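Local coordinates for ABC transporter periplasmic peptide-binding protein (Pseudoalteromonas, PDB 4QFL), which binds dipeptides such as Ala-Phe in the periplasm and probably delivers them to an ABC transporter for uptake, at residues 108-113 against 187-192; 448-453 against 463-468. All blocks are in the same frame, centred on the assembly; numbering follows the deposited sequence.

Interaction 1 of 2, residues 108-113 against 187-192; sequences TPTREF and SKEYAM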
loop_
_atom_site.group_PDB
_atom_site.type_symbol
_atom_site.label_atom_id
_atom_site.label_comp_id
_atom_site.label_asym_id
_atom_site.label_seq_id
_atom_site.Cartn_x
_atom_site.Cartn_y
_atom_site.Cartn_z
ATOM N N THR A 108 7.614 9.935 -28.327
ATOM C CA THR A 108 9.060 9.920 -28.510
ATOM C C THR A 108 9.626 11.206 -27.921
ATOM O O THR A 108 9.255 12.306 -28.360
ATOM C CB THR A 108 9.456 9.889 -30.002
ATOM O OG1 THR A 108 8.772 8.820 -30.666
ATOM C CG2 THR A 108 10.958 9.705 -30.154
ATOM N N PRO A 109 10.522 11.079 -26.925
ATOM C CA PRO A 109 11.138 12.239 -26.268
ATOM C C PRO A 109 11.982 13.076 -27.220
ATOM O O PRO A 109 12.538 12.535 -28.174
ATOM C CB PRO A 109 12.045 11.600 -25.204
ATOM C CG PRO A 109 12.238 10.182 -25.647
ATOM C CD PRO A 109 10.950 9.807 -26.312
ATOM N N THR A 110 12.060 14.379 -26.966
ATOM C CA THR A 110 12.991 15.246 -27.678
ATOM C C THR A 110 14.082 15.752 -26.742
ATOM O O THR A 110 14.980 16.476 -27.157
ATOM C CB THR A 110 12.277 16.448 -28.325
ATOM O OG1 THR A 110 11.720 17.293 -27.311
ATOM C CG2 THR A 110 11.175 15.975 -29.242
ATOM N N ARG A 111 13.991 15.368 -25.473
ATOM C CA ARG A 111 14.982 15.735 -24.470
ATOM C C ARG A 111 15.033 14.686 -23.366
ATOM O O ARG A 111 14.152 13.836 -23.264
ATOM C CB ARG A 111 14.671 17.113 -23.879
ATOM C CG ARG A 111 13.348 17.194 -23.144
ATOM C CD ARG A 111 13.377 18.260 -22.061
ATOM N NE ARG A 111 12.100 18.346 -21.353
ATOM C CZ ARG A 111 11.819 17.681 -20.234
ATOM N NH1 ARG A 111 12.727 16.889 -19.677
ATOM N NH2 ARG A 111 10.633 17.827 -19.653
ATOM N N GLU A 112 16.080 14.734 -22.550
ATOM C CA GLU A 112 16.210 13.799 -21.446
ATOM C C GLU A 112 15.612 14.362 -20.159
ATOM O O GLU A 112 15.305 15.554 -20.055
ATOM C CB GLU A 112 17.680 13.412 -21.243
ATOM C CG GLU A 112 18.304 12.744 -22.462
ATOM C CD GLU A 112 19.696 12.209 -22.203
ATOM O OE1 GLU A 112 20.314 12.624 -21.203
ATOM O OE2 GLU A 112 20.178 11.375 -22.999
ATOM N N PHE A 113 15.447 13.480 -19.184
ATOM C CA PHE A 113 14.959 13.837 -17.859
ATOM C C PHE A 113 15.725 15.002 -17.212
ATOM O O PHE A 113 16.963 15.035 -17.206
ATOM C CB PHE A 113 15.003 12.599 -16.957
ATOM C CG PHE A 113 14.999 12.921 -15.510
ATOM C CD1 PHE A 113 13.881 13.486 -14.923
ATOM C CD2 PHE A 113 16.111 12.666 -14.728
ATOM C CE1 PHE A 113 13.873 13.797 -13.578
ATOM C CE2 PHE A 113 16.116 12.974 -13.387
ATOM C CZ PHE A 113 14.990 13.542 -12.808
ATOM N N SER A 187 6.722 12.174 -17.084
ATOM C CA SER A 187 7.204 12.960 -18.222
ATOM C C SER A 187 6.427 14.253 -18.454
ATOM O O SER A 187 5.247 14.219 -18.816
ATOM C CB SER A 187 7.136 12.145 -19.512
ATOM O OG SER A 187 7.386 12.990 -20.627
ATOM N N LYS A 188 7.095 15.388 -18.274
ATOM C CA LYS A 188 6.477 16.668 -18.578
ATOM C C LYS A 188 6.265 16.836 -20.074
ATOM O O LYS A 188 5.225 17.338 -20.509
ATOM C CB LYS A 188 7.291 17.837 -18.036
ATOM C CG LYS A 188 6.543 19.150 -18.189
ATOM C CD LYS A 188 7.309 20.340 -17.669
ATOM C CE LYS A 188 6.467 21.596 -17.821
ATOM N NZ LYS A 188 7.162 22.820 -17.340
ATOM N N GLU A 189 7.243 16.419 -20.871
ATOM C CA GLU A 189 7.091 16.559 -22.314
ATOM C C GLU A 189 5.868 15.800 -22.816
ATOM O O GLU A 189 5.087 16.322 -23.601
ATOM C CB GLU A 189 8.344 16.125 -23.069
ATOM C CG GLU A 189 8.196 16.309 -24.575
ATOM C CD GLU A 189 9.455 15.968 -25.341
ATOM O OE1 GLU A 189 10.330 15.293 -24.759
ATOM O OE2 GLU A 189 9.567 16.375 -26.523
ATOM N N TYR A 190 5.701 14.568 -22.356
ATOM C CA TYR A 190 4.531 13.781 -22.715
ATOM C C TYR A 190 3.287 14.526 -22.269
ATOM O O TYR A 190 2.359 14.728 -23.050
ATOM C CB TYR A 190 4.604 12.404 -22.049
ATOM C CG TYR A 190 3.471 11.451 -22.379
ATOM C CD1 TYR A 190 2.965 11.343 -23.671
ATOM C CD2 TYR A 190 2.930 10.637 -21.401
ATOM C CE1 TYR A 190 1.937 10.471 -23.964
ATOM C CE2 TYR A 190 1.911 9.762 -21.684
ATOM C CZ TYR A 190 1.413 9.679 -22.968
ATOM O OH TYR A 190 0.391 8.792 -23.247
ATOM N N ALA A 191 3.281 14.955 -21.015
ATOM C CA ALA A 191 2.116 15.646 -20.456
ATOM C C ALA A 191 1.749 16.906 -21.230
ATOM O O ALA A 191 0.576 17.161 -21.478
ATOM C CB ALA A 191 2.342 15.974 -18.997
ATOM N N MET A 192 2.752 17.692 -21.604
ATOM C CA MET A 192 2.533 18.924 -22.359
ATOM C C MET A 192 2.098 18.641 -23.798
ATOM O O MET A 192 1.337 19.404 -24.392
ATOM C CB MET A 192 3.801 19.784 -22.338
ATOM C CG MET A 192 4.096 20.410 -20.985
ATOM S SD MET A 192 2.585 21.029 -20.203
ATOM C CE MET A 192 2.286 19.766 -18.975
HETATM O O HOH W 1 11.197 14.163 -22.573
#
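Glu189, in the first turn of helix 188-196, reaches out to Thr110 and ties down the loop that runs from strand 90-95 to helix 115-126 in this family 5 solute-binding fold. Its carboxylate forks onto the backbone and the side chain of a single loop residue.

Two direct hydrogen bonds carry the contact. Thr110 N donates a hydrogen bond to Glu189 OE1 at 2.9 Å, nearly straight at 171°, on the syn lone pair of that oxygen. The other oxygen, Glu189 OE2, accepts from Thr110 OG1, although the modelled 2.5 Å between Thr110 OG1 and Glu189 OE2 is so short that the exact length is doubtful. Glu189 can span the gap because its chain is fully extended, with CG anti to the backbone N (chi1 -178°); it crosses the Thr110 side chain at about a right angle.

Water adds a second link. Water 1 donates to Glu189 OE1 at 2.6 Å and to Arg111 O at 3.1 Å, so OE1 is gripped both by the loop N-H and by a water that holds the next residue's carbonyl.

The Arg111 contribution is mostly packing. Its side chain runs past Glu189 in the opposite direction, the guanidinium and carboxylate planes only 13° apart, yet Arg111 NE stays 4.9 Å from Glu189 OE1. The charge is answered instead by a salt bridge from NH1 to Asp117, whose other carboxylate oxygen accepts from Lys188 N; Asp117 therefore ties both segments to helix 115-126. NH1 also donates to Glu112 O, lying above that carbonyl's plane, while Lys188 CB meets the guanidinium edge in its plane, 3.7 Å from Arg111 NH2.

Interaction 2 of 2, residues 448-453 against 463-468; sequences LSCTAT and CNPEFD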
loop_
_atom_site.group_PDB
_atom_site.type_symbol
_atom_site.label_atom_id
_atom_site.label_comp_id
_atom_site.label_asym_id
_atom_site.label_seq_id
_atom_site.Cartn_x
_atom_site.Cartn_y
_atom_site.Cartn_z
ATOM N N LEU A 448 -5.167 6.284 9.764
ATOM C CA LEU A 448 -6.061 6.738 10.833
ATOM C C LEU A 448 -6.176 8.258 11.051
ATOM O O LEU A 448 -6.943 8.702 11.903
ATOM C CB LEU A 448 -5.667 6.062 12.150
ATOM C CG LEU A 448 -6.010 4.577 12.254
ATOM C CD1 LEU A 448 -5.485 3.998 13.550
ATOM C CD2 LEU A 448 -7.504 4.360 12.147
ATOM N N SER A 449 -5.448 9.055 10.281
ATOM C CA SER A 449 -5.481 10.506 10.461
ATOM C C SER A 449 -6.765 11.130 9.933
ATOM O O SER A 449 -7.530 10.489 9.226
ATOM C CB SER A 449 -4.280 11.162 9.783
ATOM O OG SER A 449 -4.316 10.913 8.388
ATOM N N CYS A 450 -7.004 12.385 10.287
ATOM C CA CYS A 450 -8.152 13.104 9.742
ATOM C C CYS A 450 -8.037 13.292 8.235
ATOM O O CYS A 450 -9.000 13.069 7.512
ATOM C CB CYS A 450 -8.358 14.436 10.453
ATOM S SG CYS A 450 -9.063 14.233 12.127
ATOM N N THR A 451 -6.858 13.672 7.762
ATOM C CA THR A 451 -6.628 13.781 6.326
ATOM C C THR A 451 -6.841 12.438 5.618
ATOM O O THR A 451 -7.361 12.401 4.498
ATOM C CB THR A 451 -5.246 14.353 5.998
ATOM O OG1 THR A 451 -4.241 13.602 6.676
ATOM C CG2 THR A 451 -5.151 15.778 6.460
ATOM N N ALA A 452 -6.458 11.341 6.270
ATOM C CA ALA A 452 -6.703 10.010 5.719
ATOM C C ALA A 452 -8.203 9.776 5.577
ATOM O O ALA A 452 -8.670 9.267 4.558
ATOM C CB ALA A 452 -6.065 8.926 6.598
ATOM N N THR A 453 -8.954 10.172 6.602
ATOM C CA THR A 453 -10.400 10.020 6.607
ATOM C C THR A 453 -11.038 10.855 5.510
ATOM O O THR A 453 -11.951 10.391 4.821
ATOM C CB THR A 453 -11.004 10.435 7.955
ATOM O OG1 THR A 453 -10.396 9.681 9.007
ATOM C CG2 THR A 453 -12.505 10.175 7.964
ATOM N N CYS A 463 -12.122 10.321 12.635
ATOM C CA CYS A 463 -11.341 11.539 12.722
ATOM C C CYS A 463 -11.206 11.937 14.184
ATOM O O CYS A 463 -12.175 12.349 14.812
ATOM C CB CYS A 463 -11.983 12.655 11.909
ATOM S SG CYS A 463 -11.082 14.216 11.981
ATOM N N ASN A 464 -9.998 11.787 14.717
ATOM C CA ASN A 464 -9.703 12.124 16.108
ATOM C C ASN A 464 -8.526 13.097 16.137
ATOM O O ASN A 464 -7.361 12.696 16.042
ATOM C CB ASN A 464 -9.398 10.846 16.901
ATOM C CG ASN A 464 -9.233 11.097 18.390
ATOM O OD1 ASN A 464 -8.659 12.097 18.799
ATOM N ND2 ASN A 464 -9.740 10.181 19.205
ATOM N N PRO A 465 -8.828 14.397 16.228
ATOM C CA PRO A 465 -7.750 15.395 16.171
ATOM C C PRO A 465 -6.706 15.210 17.284
ATOM O O PRO A 465 -5.542 15.550 17.117
ATOM C CB PRO A 465 -8.505 16.724 16.315
ATOM C CG PRO A 465 -9.892 16.428 15.755
ATOM C CD PRO A 465 -10.171 15.012 16.197
ATOM N N GLU A 466 -7.139 14.664 18.410
ATOM C CA GLU A 466 -6.262 14.368 19.525
ATOM C C GLU A 466 -5.191 13.354 19.118
ATOM O O GLU A 466 -4.011 13.532 19.407
ATOM C CB GLU A 466 -7.100 13.856 20.689
ATOM C CG GLU A 466 -7.938 14.956 21.374
ATOM C CD GLU A 466 -9.094 15.537 20.526
ATOM O OE1 GLU A 466 -9.312 16.771 20.615
ATOM O OE2 GLU A 466 -9.804 14.778 19.809
ATOM N N PHE A 467 -5.624 12.306 18.433
ATOM C CA PHE A 467 -4.743 11.293 17.852
ATOM C C PHE A 467 -3.786 11.935 16.848
ATOM O O PHE A 467 -2.584 11.701 16.888
ATOM C CB PHE A 467 -5.602 10.213 17.170
ATOM C CG PHE A 467 -4.812 9.179 16.425
ATOM C CD1 PHE A 467 -4.144 8.175 17.099
ATOM C CD2 PHE A 467 -4.750 9.203 15.044
ATOM C CE1 PHE A 467 -3.429 7.225 16.402
ATOM C CE2 PHE A 467 -4.034 8.260 14.355
ATOM C CZ PHE A 467 -3.377 7.281 15.028
ATOM N N ASP A 468 -4.333 12.771 15.966
ATOM C CA ASP A 468 -3.561 13.387 14.881
ATOM C C ASP A 468 -2.466 14.276 15.431
ATOM O O ASP A 468 -1.385 14.390 14.851
ATOM C CB ASP A 468 -4.463 14.245 13.983
ATOM C CG ASP A 468 -5.331 13.423 13.058
ATOM O OD1 ASP A 468 -5.409 12.186 13.244
ATOM O OD2 ASP A 468 -5.946 14.021 12.153
HETATM O O HOH W 2 -7.752 10.785 13.473
HETATM O O HOH W 3 -4.925 14.725 9.785
#
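Asp468 and Cys450 meet beside a disulfide, where helices 450-454 and 465-475 are tied start to start by the Cys450-Cys463 bridge. The two sulfurs, Cys450 SG and Cys463 SG, are 2.0 Å apart with a chi3 of 96°, and the bond closes the loop that joins the helices.

The Asp468 side chain reaches outward from its helix. From CB, the first torsion sets CG anti to the residue's own carbonyl carbon (chi1 -75°), and the carboxylate then lies against the start of helix 450-454, with CG close to Cys450 N and Ser449 CA. At the tip the two oxygens have different work. Asp468 OD1 rests 3.3 Å from Ser449 CA and lies within hydrogen-bonding distance of water 2, which accepts from Asn464 N at 2.8 Å and also sits beside Leu448 O. Asp468 OD2 accepts from Cys450 N at 2.7 Å, through its syn lone pair and at an angle of 156°. The same Asp468 OD2 passes close to the disulfide, 3.1 Å from Cys450 SG. Water 3 donates to Asp468 OD2 and accepts from Thr451 N at 3.0 Å, so that the water links the carboxylate to a second N-H at the helix start; the N-terminal end of the helix would be expected to stabilise the Asp468 carboxylate.

On the buried side, Leu448 CB packs 3.5 Å from Phe467 CE2, the two side chains crossing at about a right angle; both also touch Ile494 of helix 480-497, which backs the contact.

Ser449 and Asn464 are the N-caps of the two helices: Asn464 OD1 accepts from Phe467 N, and Ser449 OG from Ala452 N, while Ser449 OG is hydrogen-bonded to Ser445 O as well. Thr453 OG1, also hydrogen-bonded to Asn458 ND2, and Thr453 N reach Ser449 O from opposite faces of its carbonyl plane.

How the interactions relate
Interaction 1 closes before interaction 2 opens along the chain, and the two share no helix or strand: their centres are about 39 Å apart and their nearest atoms about 26 Å. Residues 108-113 against 187-192 form a surface contact, about 28 Å from the centre of the chain, between a loop and helix 188-196. Residues 448-453 against 463-468 join helices 450-454 and 465-475 nearer the middle, and the Leu448 side chain is about 10 Å from the bound phenylalanine. The first thus joins a peripheral loop to a helix; the second lies in the chain after strand 428-434, whose residues Leu431 to Ala434 line the dipeptide pocket, so any effect on binding is probably indirect.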